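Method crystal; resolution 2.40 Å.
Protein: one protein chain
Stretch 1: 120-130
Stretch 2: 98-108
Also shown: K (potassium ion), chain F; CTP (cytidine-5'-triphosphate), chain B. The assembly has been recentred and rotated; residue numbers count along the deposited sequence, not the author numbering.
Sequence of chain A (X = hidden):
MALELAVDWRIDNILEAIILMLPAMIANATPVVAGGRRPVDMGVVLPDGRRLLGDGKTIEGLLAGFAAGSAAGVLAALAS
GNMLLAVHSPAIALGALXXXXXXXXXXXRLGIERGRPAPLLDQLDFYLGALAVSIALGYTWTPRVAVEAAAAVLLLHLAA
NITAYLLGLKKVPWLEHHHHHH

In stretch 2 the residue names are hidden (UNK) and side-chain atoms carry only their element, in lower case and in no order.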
ATOM      1  N   LEU A 120      -3.154  -5.024   0.018  1.00 41.14           N
ATOM      2  CA  LEU A 120      -2.812  -3.673  -0.419  1.00 47.46           C
ATOM      3  C   LEU A 120      -2.580  -3.633  -1.927  1.00 42.15           C
ATOM      4  O   LEU A 120      -3.348  -2.983  -2.639  1.00 39.84           O
ATOM      5  CB  LEU A 120      -1.599  -3.121   0.332  1.00 36.99           C
ATOM      6  CG  LEU A 120      -1.828  -2.735   1.794  1.00 51.18           C
ATOM      7  CD1 LEU A 120      -0.720  -1.780   2.240  1.00 47.12           C
ATOM      8  CD2 LEU A 120      -3.241  -2.137   2.053  1.00 38.42           C
ATOM      9  N   LEU A 121      -1.549  -4.323  -2.431  1.00 39.73           N
ATOM     10  CA  LEU A 121      -1.269  -4.273  -3.866  1.00 36.48           C
ATOM     11  C   LEU A 121      -2.458  -4.760  -4.694  1.00 41.31           C
ATOM     12  O   LEU A 121      -2.818  -4.131  -5.695  1.00 39.83           O
ATOM     13  CB  LEU A 121      -0.017  -5.090  -4.196  1.00 36.66           C
ATOM     14  CG  LEU A 121       0.385  -5.167  -5.680  1.00 44.87           C
ATOM     15  CD1 LEU A 121       0.704  -3.771  -6.259  1.00 47.53           C
ATOM     16  CD2 LEU A 121       1.553  -6.116  -5.919  1.00 43.01           C
ATOM     17  N   ASP A 122      -3.080  -5.881  -4.290  1.00 36.29           N
ATOM     18  CA  ASP A 122      -4.239  -6.411  -5.011  1.00 40.30           C
ATOM     19  C   ASP A 122      -5.396  -5.415  -5.042  1.00 43.52           C
ATOM     20  O   ASP A 122      -6.210  -5.435  -5.969  1.00 40.60           O
ATOM     21  CB  ASP A 122      -4.731  -7.710  -4.361  1.00 37.72           C
ATOM     22  CG  ASP A 122      -3.890  -8.928  -4.739  1.00 48.95           C
ATOM     23  OD1 ASP A 122      -3.088  -8.834  -5.694  1.00 43.22           O
ATOM     24  OD2 ASP A 122      -4.019  -9.976  -4.052  1.00 45.78           O
ATOM     25  N   GLN A 123      -5.515  -4.565  -4.031  1.00 38.30           N
ATOM     26  CA  GLN A 123      -6.662  -3.674  -3.972  1.00 40.45           C
ATOM     27  C   GLN A 123      -6.373  -2.299  -4.560  1.00 39.80           C
ATOM     28  O   GLN A 123      -7.312  -1.590  -4.916  1.00 46.24           O
ATOM     29  CB  GLN A 123      -7.143  -3.511  -2.527  1.00 42.88           C
ATOM     30  CG  GLN A 123      -7.682  -4.773  -1.870  1.00 48.40           C
ATOM     31  CD  GLN A 123      -6.585  -5.719  -1.391  1.00 56.03           C
ATOM     32  OE1 GLN A 123      -5.480  -5.293  -1.027  1.00 51.46           O
ATOM     33  NE2 GLN A 123      -6.888  -7.017  -1.395  1.00 56.14           N
ATOM     34  N   LEU A 124      -5.110  -1.914  -4.702  1.00 35.25           N
ATOM     35  CA  LEU A 124      -4.776  -0.541  -5.035  1.00 37.33           C
ATOM     36  C   LEU A 124      -4.095  -0.365  -6.390  1.00 45.21           C
ATOM     37  O   LEU A 124      -4.040   0.768  -6.885  1.00 41.85           O
ATOM     38  CB  LEU A 124      -3.896   0.056  -3.930  1.00 37.65           C
ATOM     39  CG  LEU A 124      -4.657   0.304  -2.624  1.00 44.05           C
ATOM     40  CD1 LEU A 124      -3.788   1.043  -1.622  1.00 38.66           C
ATOM     41  CD2 LEU A 124      -5.958   1.074  -2.886  1.00 44.62           C
ATOM     42  N   ASP A 125      -3.612  -1.447  -7.019  1.00 38.62           N
ATOM     43  CA  ASP A 125      -2.861  -1.325  -8.269  1.00 29.77           C
ATOM     44  C   ASP A 125      -3.679  -0.636  -9.356  1.00 29.12           C
ATOM     45  O   ASP A 125      -3.161   0.206 -10.093  1.00 34.96           O
ATOM     46  CB  ASP A 125      -2.409  -2.711  -8.739  1.00 33.08           C
ATOM     47  CG  ASP A 125      -3.565  -3.743  -8.768  1.00 45.45           C
ATOM     48  OD1 ASP A 125      -4.744  -3.390  -8.495  1.00 45.70           O
ATOM     49  OD2 ASP A 125      -3.298  -4.924  -9.074  1.00 47.57           O
ATOM     50  N   PHE A 126      -4.948  -1.001  -9.489  1.00 29.30           N
ATOM     51  CA  PHE A 126      -5.801  -0.375 -10.490  1.00 33.46           C
ATOM     52  C   PHE A 126      -6.079   1.085 -10.140  1.00 35.10           C
ATOM     53  O   PHE A 126      -6.212   1.925 -11.039  1.00 31.57           O
ATOM     54  CB  PHE A 126      -7.123  -1.151 -10.619  1.00 29.85           C
ATOM     55  CG  PHE A 126      -8.127  -0.753  -9.599  1.00 34.72           C
ATOM     56  CD1 PHE A 126      -8.122  -1.336  -8.347  1.00 35.88           C
ATOM     57  CD2 PHE A 126      -9.034   0.272  -9.853  1.00 36.46           C
ATOM     58  CE1 PHE A 126      -9.031  -0.931  -7.378  1.00 33.03           C
ATOM     59  CE2 PHE A 126      -9.925   0.682  -8.879  1.00 37.08           C
ATOM     60  CZ  PHE A 126      -9.923   0.062  -7.644  1.00 32.48           C
ATOM     61  N   TYR A 127      -6.195   1.388  -8.843  1.00 26.82           N
ATOM     62  CA  TYR A 127      -6.423   2.760  -8.407  1.00 30.06           C
ATOM     63  C   TYR A 127      -5.249   3.656  -8.765  1.00 34.45           C
ATOM     64  O   TYR A 127      -5.445   4.808  -9.178  1.00 35.60           O
ATOM     65  CB  TYR A 127      -6.684   2.789  -6.901  1.00 32.29           C
ATOM     66  CG  TYR A 127      -6.683   4.169  -6.288  1.00 38.20           C
ATOM     67  CD1 TYR A 127      -7.744   5.038  -6.490  1.00 42.30           C
ATOM     68  CD2 TYR A 127      -5.619   4.606  -5.498  1.00 39.38           C
ATOM     69  CE1 TYR A 127      -7.750   6.302  -5.928  1.00 36.08           C
ATOM     70  CE2 TYR A 127      -5.620   5.872  -4.934  1.00 39.21           C
ATOM     71  CZ  TYR A 127      -6.691   6.716  -5.163  1.00 41.31           C
ATOM     72  OH  TYR A 127      -6.716   7.983  -4.614  1.00 43.61           O
ATOM     73  N   LEU A 128      -4.024   3.135  -8.631  1.00 34.02           N
ATOM     74  CA  LEU A 128      -2.803   3.887  -8.914  1.00 34.77           C
ATOM     75  C   LEU A 128      -2.610   4.112 -10.411  1.00 33.61           C
ATOM     76  O   LEU A 128      -2.176   5.192 -10.825  1.00 37.44           O
ATOM     77  CB  LEU A 128      -1.596   3.143  -8.321  1.00 41.99           C
ATOM     78  CG  LEU A 128      -1.512   3.053  -6.787  1.00 45.23           C
ATOM     79  CD1 LEU A 128      -0.476   2.031  -6.307  1.00 40.75           C
ATOM     80  CD2 LEU A 128      -1.224   4.436  -6.186  1.00 36.67           C
ATOM     81  N   GLY A 129      -2.907   3.106 -11.235  1.00 29.08           N
ATOM     82  CA  GLY A 129      -2.908   3.332 -12.674  1.00 33.22           C
ATOM     83  C   GLY A 129      -3.941   4.366 -13.102  1.00 31.60           C
ATOM     84  O   GLY A 129      -3.653   5.263 -13.898  1.00 29.71           O
ATOM     85  N   ALA A 130      -5.161   4.249 -12.582  1.00 27.17           N
ATOM     86  CA  ALA A 130      -6.215   5.196 -12.937  1.00 33.87           C
ATOM     87  C   ALA A 130      -5.869   6.601 -12.455  1.00 31.55           C
ATOM     88  O   ALA A 130      -6.007   7.580 -13.202  1.00 32.43           O
ATOM     89  CB  ALA A 130      -7.551   4.735 -12.353  1.00 30.27           C
ATOM     90  N   UNK A  98      -4.405  -1.298 -16.886  1.00 26.81           N
ATOM     91  CA  UNK A  98      -2.954  -1.402 -16.989  1.00 30.29           C
ATOM     92  C   UNK A  98      -2.321  -1.566 -15.613  1.00 38.60           C
ATOM     93  O   UNK A  98      -1.401  -2.378 -15.438  1.00 33.02           O
ATOM     94  c   UNK A  98      -2.391  -0.165 -17.702  1.00 21.49           C
ATOM     95  N   UNK A  99      -2.823  -0.818 -14.622  1.00 31.59           N
ATOM     96  CA  UNK A  99      -2.289  -0.917 -13.272  1.00 29.49           C
ATOM     97  C   UNK A  99      -2.552  -2.269 -12.630  1.00 39.22           C
ATOM     98  O   UNK A  99      -1.714  -2.791 -11.893  1.00 36.42           O
ATOM     99  N   UNK A 100      -3.717  -2.854 -12.896  1.00 33.30           N
ATOM    100  CA  UNK A 100      -3.987  -4.196 -12.401  1.00 34.01           C
ATOM    101  C   UNK A 100      -3.048  -5.217 -13.041  1.00 37.97           C
ATOM    102  O   UNK A 100      -2.551  -6.129 -12.367  1.00 32.44           O
ATOM    103  o   UNK A 100      -6.192  -6.708 -13.221  1.00 57.12           O
ATOM    104  o   UNK A 100      -5.634  -6.356 -11.123  1.00 48.09           O
ATOM    105  c   UNK A 100      -5.446  -4.549 -12.661  1.00 32.49           C
ATOM    106  c   UNK A 100      -5.775  -5.970 -12.304  1.00 43.91           C
ATOM    107  N   UNK A 101      -2.783  -5.076 -14.336  1.00 33.69           N
ATOM    108  CA  UNK A 101      -1.800  -5.944 -14.972  1.00 42.16           C
ATOM    109  C   UNK A 101      -0.391  -5.678 -14.449  1.00 35.73           C
ATOM    110  O   UNK A 101       0.379  -6.618 -14.230  1.00 35.03           O
ATOM    111  s   UNK A 101      -2.976  -6.489 -18.864  1.00 42.88           S
ATOM    112  c   UNK A 101      -1.863  -5.775 -16.488  1.00 36.39           C
ATOM    113  c   UNK A 101      -3.154  -4.740 -19.217  1.00 37.70           C
ATOM    114  c   UNK A 101      -3.099  -6.425 -17.082  1.00 40.65           C
ATOM    115  N   UNK A 102      -0.033  -4.409 -14.240  1.00 34.39           N
ATOM    116  CA  UNK A 102       1.283  -4.114 -13.678  1.00 38.10           C
ATOM    117  C   UNK A 102       1.441  -4.756 -12.302  1.00 36.44           C
ATOM    118  O   UNK A 102       2.529  -5.231 -11.949  1.00 35.53           O
ATOM    119  c   UNK A 102       1.504  -2.601 -13.613  1.00 26.80           C
ATOM    120  N   UNK A 103       0.355  -4.813 -11.530  1.00 33.36           N
ATOM    121  CA  UNK A 103       0.404  -5.471 -10.237  1.00 35.15           C
ATOM    122  C   UNK A 103       0.594  -6.974 -10.354  1.00 38.25           C
ATOM    123  O   UNK A 103       1.351  -7.570  -9.589  1.00 36.08           O
ATOM    124  N   UNK A 104      -0.111  -7.608 -11.298  1.00 38.99           N
ATOM    125  CA  UNK A 104       0.092  -9.028 -11.570  1.00 35.19           C
ATOM    126  C   UNK A 104       1.507  -9.302 -12.052  1.00 32.64           C
ATOM    127  O   UNK A 104       2.127 -10.304 -11.661  1.00 29.48           O
ATOM    128  o   UNK A 104      -2.093  -9.889 -11.959  1.00 35.76           O
ATOM    129  c   UNK A 104      -0.917  -9.517 -12.606  1.00 29.39           C
ATOM    130  N   UNK A 105       2.029  -8.430 -12.913  1.00 29.89           N
ATOM    131  CA  UNK A 105       3.425  -8.533 -13.321  1.00 34.76           C
ATOM    132  C   UNK A 105       4.350  -8.565 -12.112  1.00 38.98           C
ATOM    133  O   UNK A 105       5.248  -9.413 -12.022  1.00 40.92           O
ATOM    134  c   UNK A 105       6.113  -6.421 -14.026  1.00 35.39           C
ATOM    135  c   UNK A 105       7.961  -7.332 -15.262  1.00 35.08           C
ATOM    136  c   UNK A 105       3.801  -7.365 -14.229  1.00 32.30           C
ATOM    137  c   UNK A 105       5.757  -8.272 -15.502  1.00 36.73           C
ATOM    138  c   UNK A 105       7.456  -6.401 -14.362  1.00 35.45           C
ATOM    139  c   UNK A 105       5.250  -7.346 -14.598  1.00 36.07           C
ATOM    140  c   UNK A 105       7.105  -8.265 -15.846  1.00 35.41           C
ATOM    141  N   UNK A 106       4.148  -7.638 -11.171  1.00 37.42           N
ATOM    142  CA  UNK A 106       5.020  -7.564 -10.007  1.00 29.57           C
ATOM    143  C   UNK A 106       4.861  -8.810  -9.145  1.00 32.35           C
ATOM    144  O   UNK A 106       5.850  -9.350  -8.636  1.00 34.35           O
ATOM    145  c   UNK A 106       4.755  -6.256  -9.231  1.00 41.67           C
ATOM    146  c   UNK A 106       5.276  -6.327  -7.804  1.00 33.09           C
ATOM    147  c   UNK A 106       5.407  -5.067  -9.960  1.00 31.28           C
ATOM    148  N   UNK A 107       3.638  -9.335  -9.027  1.00 29.03           N
ATOM    149  CA  UNK A 107       3.440 -10.540  -8.222  1.00 32.13           C
ATOM    150  C   UNK A 107       4.178 -11.734  -8.815  1.00 38.26           C
ATOM    151  O   UNK A 107       4.784 -12.527  -8.078  1.00 36.75           O
ATOM    152  c   UNK A 107       1.149  -9.888  -7.253  1.00 36.51           C
ATOM    153  c   UNK A 107      -0.317 -10.200  -7.332  1.00 35.19           C
ATOM    154  n   UNK A 107      -2.149 -11.568  -6.422  1.00 36.14           N
ATOM    155  c   UNK A 107       1.953 -10.869  -8.084  1.00 33.51           C
ATOM    156  c   UNK A 107      -0.683 -11.347  -6.419  1.00 38.25           C
ATOM    157  N   UNK A 108       4.131 -11.883 -10.142  1.00 38.26           N
ATOM    158  CA  UNK A 108       4.817 -13.005 -10.776  1.00 37.62           C
ATOM    159  C   UNK A 108       6.326 -12.904 -10.578  1.00 36.46           C
ATOM    160  O   UNK A 108       6.976 -13.899 -10.246  1.00 38.49           O
ATOM    161  n   UNK A 108      -0.054 -13.281 -11.496  1.00 32.47           N
ATOM    162  c   UNK A 108       2.394 -14.621 -12.025  1.00 31.03           C
ATOM    163  n   UNK A 108       0.190 -13.635  -9.243  1.00 37.68           N
ATOM    164  c   UNK A 108       0.645 -13.778 -10.483  1.00 40.21           C
ATOM    165  c   UNK A 108       2.996 -13.345 -12.633  1.00 32.67           C
ATOM    166  c   UNK A 108       4.473 -13.075 -12.272  1.00 33.18           C
ATOM    167  n   UNK A 108       1.799 -14.408 -10.704  1.00 37.34           N
TER
HETATM  168  K     K F 205      -6.141  -7.380  -8.663  1.00 64.36           K
HETATM  169  N1  CTP B 201      -9.658 -11.156 -14.873  1.00 49.22           N
HETATM  170  C2  CTP B 201      -9.523 -11.293 -16.252  1.00 49.08           C
HETATM  171  N3  CTP B 201      -8.809 -10.371 -17.004  1.00 45.54           N
HETATM  172  C4  CTP B 201      -8.267  -9.260 -16.376  1.00 45.59           C
HETATM  173  C5  CTP B 201      -8.440  -9.095 -14.996  1.00 44.66           C
HETATM  174  C6  CTP B 201      -8.984 -10.134 -14.235  1.00 47.45           C
HETATM  175  O2  CTP B 201     -10.041 -12.248 -16.826  1.00 57.25           O
HETATM  176  N4  CTP B 201      -7.591  -8.367 -17.096  1.00 40.76           N
HETATM  177  C1' CTP B 201     -10.487 -12.153 -14.130  1.00 55.24           C
HETATM  178  C2' CTP B 201      -9.729 -13.460 -13.953  1.00 60.42           C
HETATM  179  O2' CTP B 201     -10.663 -14.517 -13.929  1.00 56.04           O
HETATM  180  C3' CTP B 201      -9.125 -13.318 -12.581  1.00 54.28           C
HETATM  181  C4' CTP B 201     -10.263 -12.619 -11.848  1.00 62.10           C
HETATM  182  O4' CTP B 201     -10.850 -11.746 -12.811  1.00 52.61           O
HETATM  183  O3' CTP B 201      -8.796 -14.569 -12.038  1.00 56.58           O
HETATM  184  C5' CTP B 201      -9.791 -11.893 -10.588  1.00 58.98           C
HETATM  185  O5' CTP B 201      -8.922 -10.825 -10.900  1.00 60.30           O
HETATM  186  PA  CTP B 201      -7.505 -10.712 -10.156  1.00 51.64           P
HETATM  187  O1A CTP B 201      -7.773 -10.880  -8.677  1.00 42.79           O
HETATM  188  O2A CTP B 201      -6.797  -9.407 -10.460  1.00 57.54           O
HETATM  189  O3A CTP B 201      -6.656 -11.942 -10.763  1.00 54.51           O
HETATM  190  PB  CTP B 201      -6.016 -13.133  -9.885  1.00 56.11           P
HETATM  191  O1B CTP B 201      -6.812 -14.396 -10.145  1.00 53.29           O
HETATM  192  O2B CTP B 201      -5.990 -12.844  -8.407  1.00 47.81           O
HETATM  193  O3B CTP B 201      -4.517 -13.230 -10.489  1.00 48.74           O
HETATM  194  PG  CTP B 201      -3.274 -12.336  -9.951  1.00 36.15           P
HETATM  195  O1G CTP B 201      -2.529 -13.136  -8.914  1.00 39.56           O
HETATM  196  O2G CTP B 201      -2.444 -12.011 -11.154  1.00 32.35           O
HETATM  197  O3G CTP B 201      -3.748 -11.052  -9.331  1.00 46.74           O
HETATM  198  O   HOH W   1      -3.497  -7.565 -10.145  1.00 44.14           O
HETATM  199  O   HOH W   2      -5.051  -9.952  -7.843  1.00 50.26           O
HETATM  200  O   HOH W   3      -7.320  -5.180  -9.203  1.00 53.02           O

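Position 98 carries one side-chain carbon. It points sideways and touches nothing on stretch 1. This is Ala98.

Position 99 has no side-chain atoms. Its CA lies 4.3 Å from Gly129 CA, and its CA also makes a CA-H...O contact with Asp125 O at 3.5 Å. An ideal CB here would sit 2.3 Å from Asp125 O, a clash. This is Gly99.

Position 100 has two carbons, the second carrying two oxygens: a carboxylate. Its CB is 4.3 Å from Phe126 CB. This is Asp100. Its OD1 binds the potassium ion K at 2.7 Å. Asp100 OD1 also lies 3.4 Å from Asp125 OD2, but both are acceptors and no hydrogen bond forms.

Position 101 has two carbons, a sulfur and a last carbon, unbranched. It points away from stretch 1. This is Met101.

Position 102 has a single carbon, pointing sideways and free of stretch 1. This is Ala102.

Position 103 again has no side chain. Its CA is 3.9 Å from Asp125 OD2, and an ideal CB would clash with that oxygen at 2.5 Å. This is Gly103.

Position 104 has one carbon and one oxygen. It points away from stretch 1. This is Ser104. Water 1 is 3.3 Å from Ser104 OG and donates to Asp125 OD2 at 2.9 Å.

Position 105 has one carbon leading to a six-carbon ring, out of reach of stretch 1. This is Phe105.

Position 106 has three carbons, branched at the first. One branch meets Leu121 CD2 at 4.2 Å. This is Val106.

Position 107 has four carbons in a row ending in nitrogen. The nitrogen is 3.0 Å from Asp122 OD1. This is Lys107. Its NZ forms a salt bridge with Asp122 and also donates to CTP O1G at 3.0 Å.

Position 108 has three carbons, a nitrogen, then a carbon bearing two more nitrogens. It does not reach stretch 1. This is Arg108. Its NH2 donates to CTP O1G at 2.8 Å.

The two helices run at 136° and their axes approach to 6.9 Å. Gly99 and Gly103 leave room for the backbone and side chain of Asp125. Leu121 packs beside Gly103, Val106 and the aliphatic part of Lys107. The salt bridge adds a polar link next to the nucleotide. Potassium joins both stretches to CTP: besides Asp100 it is bound by Asp122 O at 3.3 Å from K, CTP O2A at 2.8 Å from K, and three waters.

Stretch 2 98-108: AGDMAGSFVKR
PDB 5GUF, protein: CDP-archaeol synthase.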